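PDB 3VR0: putative uncharacterized protein from Pyrococcus furiosus, which acts as an archaeal proteasome activator and belongs to the PAC2 family of proteasome assembly chaperone homologues. Local coordinates for residues 167-179 and 224-236. Residues are numbered along the deposited sequence; the frame is centred on the assembly and turned at random.
Sequences YYKSKLEGCSVEV and AKAVLSAVTKILG
Ile234 fills the tightly packed part of the contact: its CG1 lies 3.7 Å from Leu172 CG, while its CG2 meets the ring edge of Tyr168, 3.9 Å from CD2. With CG1 set beside its own backbone N (chi1 -75°), the branched side chain reaches both partners, and Leu210 of strand 206-214 also touches it. Tyr168 suits this border because its apolar ring edge faces Ile234 while its hydroxyl hydrogen-bonds to Glu137. Helices 167-172 and 224-235 cross almost perpendicularly, at 98°, the latter lying against the central mixed sheet of the PAC2 fold; the chain leaving the former, a type II turn from Leu172 to Cys175, leads to strand 179-181, at one edge of the sheet within the chain. Ala226 and Ala230 of helix 224-235 let this chain come close, Val177 CG1 lying 3.9 Å from Ala226 CB. The solvent side is polar and more open: Lys171 CB meets Ile234 CG1 at 4.0 Å, but its amino end leads away. Lys233, bent at chi2 and chi3, bridges this side, passing Cys175 CB and sending NZ to Glu173 O at 2.9 Å, from above the carbonyl plane. With an alanine here, that turn carbonyl is likely to lose its ammonium donor and Cys175 CB its cover. Cys175 SG, a soft sulfur ligand, binds a gold ion beside helix 224-235.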
loop_
_atom_site.group_PDB
_atom_site.type_symbol
_atom_site.label_atom_id
_atom_site.label_comp_id
_atom_site.label_asym_id
_atom_site.label_seq_id
_atom_site.Cartn_x
_atom_site.Cartn_y
_atom_site.Cartn_z
ATOM N N TYR C 167 -39.753 -0.168 -11.581
ATOM C CA TYR C 167 -39.439 1.003 -12.388
ATOM C C TYR C 167 -38.655 0.560 -13.601
ATOM O O TYR C 167 -39.101 0.774 -14.725
ATOM C CB TYR C 167 -38.696 2.095 -11.594
ATOM C CG TYR C 167 -38.313 3.281 -12.445
ATOM C CD1 TYR C 167 -39.277 4.248 -12.830
ATOM C CD2 TYR C 167 -37.005 3.439 -12.896
ATOM C CE1 TYR C 167 -38.932 5.337 -13.632
ATOM C CE2 TYR C 167 -36.649 4.531 -13.697
ATOM C CZ TYR C 167 -37.621 5.475 -14.058
ATOM O OH TYR C 167 -37.256 6.535 -14.861
ATOM N N TYR C 168 -37.511 -0.097 -13.396
ATOM C CA TYR C 168 -36.699 -0.473 -14.545
ATOM C C TYR C 168 -37.297 -1.633 -15.301
ATOM O O TYR C 168 -37.069 -1.766 -16.492
ATOM C CB TYR C 168 -35.233 -0.764 -14.187
ATOM C CG TYR C 168 -34.497 0.468 -13.758
ATOM C CD1 TYR C 168 -34.178 0.677 -12.426
ATOM C CD2 TYR C 168 -34.144 1.437 -14.683
ATOM C CE1 TYR C 168 -33.532 1.821 -12.022
ATOM C CE2 TYR C 168 -33.519 2.581 -14.303
ATOM C CZ TYR C 168 -33.207 2.774 -12.976
ATOM O OH TYR C 168 -32.560 3.905 -12.609
ATOM N N LYS C 169 -38.031 -2.493 -14.605
ATOM C CA LYS C 169 -38.724 -3.601 -15.310
ATOM C C LYS C 169 -39.664 -3.065 -16.362
ATOM O O LYS C 169 -39.649 -3.552 -17.465
ATOM C CB LYS C 169 -39.492 -4.513 -14.362
ATOM C CG LYS C 169 -38.724 -5.777 -13.986
ATOM C CD LYS C 169 -39.512 -6.614 -12.969
ATOM C CE LYS C 169 -38.735 -7.838 -12.525
ATOM N NZ LYS C 169 -39.208 -8.276 -11.170
ATOM N N SER C 170 -40.435 -2.035 -16.015
ATOM C CA SER C 170 -41.374 -1.375 -16.950
ATOM C C SER C 170 -40.647 -0.884 -18.178
ATOM O O SER C 170 -41.039 -1.200 -19.306
ATOM C CB SER C 170 -42.040 -0.173 -16.304
ATOM O OG SER C 170 -42.624 -0.538 -15.085
ATOM N N LYS C 171 -39.576 -0.123 -17.951
ATOM C CA LYS C 171 -38.790 0.462 -19.041
ATOM C C LYS C 171 -38.275 -0.605 -19.959
ATOM O O LYS C 171 -38.139 -0.364 -21.148
ATOM C CB LYS C 171 -37.596 1.257 -18.501
ATOM C CG LYS C 171 -37.961 2.331 -17.531
ATOM C CD LYS C 171 -38.457 3.515 -18.261
ATOM C CE LYS C 171 -38.720 4.664 -17.312
ATOM N NZ LYS C 171 -39.316 5.762 -18.131
ATOM N N LEU C 172 -37.992 -1.779 -19.400
ATOM C CA LEU C 172 -37.370 -2.888 -20.135
ATOM C C LEU C 172 -38.369 -3.843 -20.820
ATOM O O LEU C 172 -37.982 -4.664 -21.651
ATOM C CB LEU C 172 -36.473 -3.698 -19.193
ATOM C CG LEU C 172 -35.103 -3.110 -18.844
ATOM C CD1 LEU C 172 -34.618 -3.648 -17.513
ATOM C CD2 LEU C 172 -34.114 -3.434 -19.917
ATOM N N GLU C 173 -39.638 -3.755 -20.439
ATOM C CA GLU C 173 -40.712 -4.556 -21.051
ATOM C C GLU C 173 -40.570 -4.530 -22.599
ATOM O O GLU C 173 -40.543 -3.454 -23.207
ATOM C CB GLU C 173 -42.054 -3.989 -20.569
ATOM C CG GLU C 173 -43.232 -4.961 -20.536
ATOM C CD GLU C 173 -44.111 -4.847 -19.267
ATOM O OE1 GLU C 173 -44.206 -3.752 -18.637
ATOM O OE2 GLU C 173 -44.725 -5.887 -18.906
ATOM N N GLY C 174 -40.388 -5.701 -23.219
ATOM C CA GLY C 174 -40.279 -5.801 -24.689
ATOM C C GLY C 174 -38.878 -5.821 -25.286
ATOM O O GLY C 174 -38.684 -5.932 -26.506
ATOM N N CYS C 175 -37.884 -5.715 -24.420
ATOM C CA CYS C 175 -36.510 -5.713 -24.837
ATOM C C CYS C 175 -36.161 -7.100 -25.343
ATOM O O CYS C 175 -36.638 -8.089 -24.781
ATOM C CB CYS C 175 -35.647 -5.357 -23.629
ATOM S SG CYS C 175 -33.897 -5.389 -23.958
ATOM N N SER C 176 -35.341 -7.182 -26.395
ATOM C CA SER C 176 -34.888 -8.491 -26.922
ATOM C C SER C 176 -34.008 -9.319 -25.956
ATOM O O SER C 176 -34.192 -10.544 -25.817
ATOM C CB SER C 176 -34.171 -8.317 -28.260
ATOM O OG SER C 176 -33.387 -7.131 -28.277
ATOM N N VAL C 177 -33.071 -8.661 -25.275
ATOM C CA VAL C 177 -32.142 -9.350 -24.368
ATOM C C VAL C 177 -32.821 -9.778 -23.082
ATOM O O VAL C 177 -33.643 -9.050 -22.513
ATOM C CB VAL C 177 -30.866 -8.521 -24.051
ATOM C CG1 VAL C 177 -30.160 -8.131 -25.327
ATOM C CG2 VAL C 177 -31.184 -7.305 -23.194
ATOM N N GLU C 178 -32.486 -10.985 -22.647
ATOM C CA GLU C 178 -32.970 -11.494 -21.373
ATOM C C GLU C 178 -32.236 -10.767 -20.211
ATOM O O GLU C 178 -31.001 -10.687 -20.196
ATOM C CB GLU C 178 -32.761 -13.009 -21.302
ATOM C CG GLU C 178 -33.331 -13.629 -20.029
ATOM C CD GLU C 178 -33.075 -15.113 -19.918
ATOM O OE1 GLU C 178 -32.223 -15.646 -20.681
ATOM O OE2 GLU C 178 -33.720 -15.747 -19.056
ATOM N N VAL C 179 -33.011 -10.246 -19.259
ATOM C CA VAL C 179 -32.477 -9.522 -18.126
ATOM C C VAL C 179 -32.849 -10.267 -16.862
ATOM O O VAL C 179 -34.031 -10.296 -16.484
ATOM C CB VAL C 179 -33.026 -8.047 -18.033
ATOM C CG1 VAL C 179 -32.617 -7.389 -16.707
ATOM C CG2 VAL C 179 -32.555 -7.201 -19.224
ATOM N N ALA C 224 -21.274 -6.718 -25.055
ATOM C CA ALA C 224 -21.387 -5.243 -25.052
ATOM C C ALA C 224 -22.712 -4.831 -25.733
ATOM O O ALA C 224 -23.503 -4.031 -25.181
ATOM C CB ALA C 224 -20.209 -4.624 -25.754
ATOM N N LYS C 225 -22.976 -5.433 -26.896
ATOM C CA LYS C 225 -24.244 -5.226 -27.600
ATOM C C LYS C 225 -25.442 -5.480 -26.693
ATOM O O LYS C 225 -26.363 -4.645 -26.587
ATOM C CB LYS C 225 -24.315 -6.080 -28.889
ATOM C CG LYS C 225 -25.674 -5.926 -29.610
ATOM C CD LYS C 225 -25.623 -6.382 -31.056
ATOM C CE LYS C 225 -27.028 -6.502 -31.614
ATOM N NZ LYS C 225 -27.024 -7.461 -32.767
ATOM N N ALA C 226 -25.418 -6.613 -25.998
ATOM C CA ALA C 226 -26.546 -6.976 -25.161
ATOM C C ALA C 226 -26.755 -6.006 -24.012
ATOM O O ALA C 226 -27.892 -5.642 -23.681
ATOM C CB ALA C 226 -26.366 -8.370 -24.632
ATOM N N VAL C 227 -25.660 -5.601 -23.368
ATOM C CA VAL C 227 -25.766 -4.651 -22.243
ATOM C C VAL C 227 -26.312 -3.311 -22.764
ATOM O O VAL C 227 -27.197 -2.713 -22.168
ATOM C CB VAL C 227 -24.378 -4.456 -21.553
ATOM C CG1 VAL C 227 -24.396 -3.250 -20.619
ATOM C CG2 VAL C 227 -23.981 -5.752 -20.776
ATOM N N LEU C 228 -25.772 -2.869 -23.881
ATOM C CA LEU C 228 -26.113 -1.571 -24.448
ATOM C C LEU C 228 -27.546 -1.531 -25.019
ATOM O O LEU C 228 -28.171 -0.450 -25.034
ATOM C CB LEU C 228 -25.115 -1.180 -25.534
ATOM C CG LEU C 228 -25.378 0.252 -25.994
ATOM C CD1 LEU C 228 -25.270 1.238 -24.778
ATOM C CD2 LEU C 228 -24.439 0.595 -27.090
ATOM N N SER C 229 -28.048 -2.696 -25.487
ATOM C CA SER C 229 -29.468 -2.853 -25.850
ATOM C C SER C 229 -30.363 -2.683 -24.629
ATOM O O SER C 229 -31.451 -2.060 -24.682
ATOM C CB SER C 229 -29.724 -4.234 -26.504
ATOM O OG SER C 229 -28.915 -4.379 -27.662
ATOM N N ALA C 230 -29.921 -3.237 -23.502
ATOM C CA ALA C 230 -30.731 -3.068 -22.304
ATOM C C ALA C 230 -30.724 -1.604 -21.870
ATOM O O ALA C 230 -31.772 -1.055 -21.552
ATOM C CB ALA C 230 -30.270 -3.982 -21.176
ATOM N N VAL C 231 -29.541 -0.981 -21.846
ATOM C CA VAL C 231 -29.418 0.418 -21.427
ATOM C C VAL C 231 -30.173 1.375 -22.403
ATOM O O VAL C 231 -31.012 2.121 -21.963
ATOM C CB VAL C 231 -27.953 0.842 -21.355
ATOM C CG1 VAL C 231 -27.854 2.395 -21.150
ATOM C CG2 VAL C 231 -27.204 0.045 -20.296
ATOM N N THR C 232 -29.879 1.334 -23.703
ATOM C CA THR C 232 -30.633 2.168 -24.659
ATOM C C THR C 232 -32.142 1.926 -24.568
ATOM O O THR C 232 -32.957 2.862 -24.563
ATOM C CB THR C 232 -30.163 2.025 -26.082
ATOM O OG1 THR C 232 -30.225 0.647 -26.479
ATOM C CG2 THR C 232 -28.735 2.590 -26.241
ATOM N N LYS C 233 -32.528 0.678 -24.346
ATOM C CA LYS C 233 -33.948 0.417 -24.112
ATOM C C LYS C 233 -34.504 1.158 -22.892
ATOM O O LYS C 233 -35.587 1.757 -22.963
ATOM C CB LYS C 233 -34.209 -1.100 -24.066
ATOM C CG LYS C 233 -35.364 -1.574 -23.215
ATOM C CD LYS C 233 -36.715 -1.014 -23.652
ATOM C CE LYS C 233 -37.226 -1.617 -24.924
ATOM N NZ LYS C 233 -38.706 -1.844 -24.721
ATOM N N ILE C 234 -33.790 1.147 -21.766
ATOM C CA ILE C 234 -34.236 1.963 -20.621
ATOM C C ILE C 234 -34.300 3.481 -20.936
ATOM O O ILE C 234 -35.103 4.206 -20.356
ATOM C CB ILE C 234 -33.336 1.703 -19.371
ATOM C CG1 ILE C 234 -33.676 0.356 -18.746
ATOM C CG2 ILE C 234 -33.497 2.754 -18.334
ATOM C CD1 ILE C 234 -32.622 -0.192 -17.813
ATOM N N LEU C 235 -33.396 3.944 -21.797
ATOM C CA LEU C 235 -33.277 5.358 -22.105
ATOM C C LEU C 235 -34.314 5.844 -23.137
ATOM O O LEU C 235 -34.570 7.052 -23.234
ATOM C CB LEU C 235 -31.853 5.668 -22.584
ATOM C CG LEU C 235 -30.694 5.474 -21.588
ATOM C CD1 LEU C 235 -29.418 5.836 -22.292
ATOM C CD2 LEU C 235 -30.886 6.312 -20.328
ATOM N N GLY C 236 -34.916 4.912 -23.887
ATOM C CA GLY C 236 -35.869 5.250 -24.949
ATOM C C GLY C 236 -35.147 5.605 -26.232
ATOM O O GLY C 236 -35.655 6.361 -27.053
#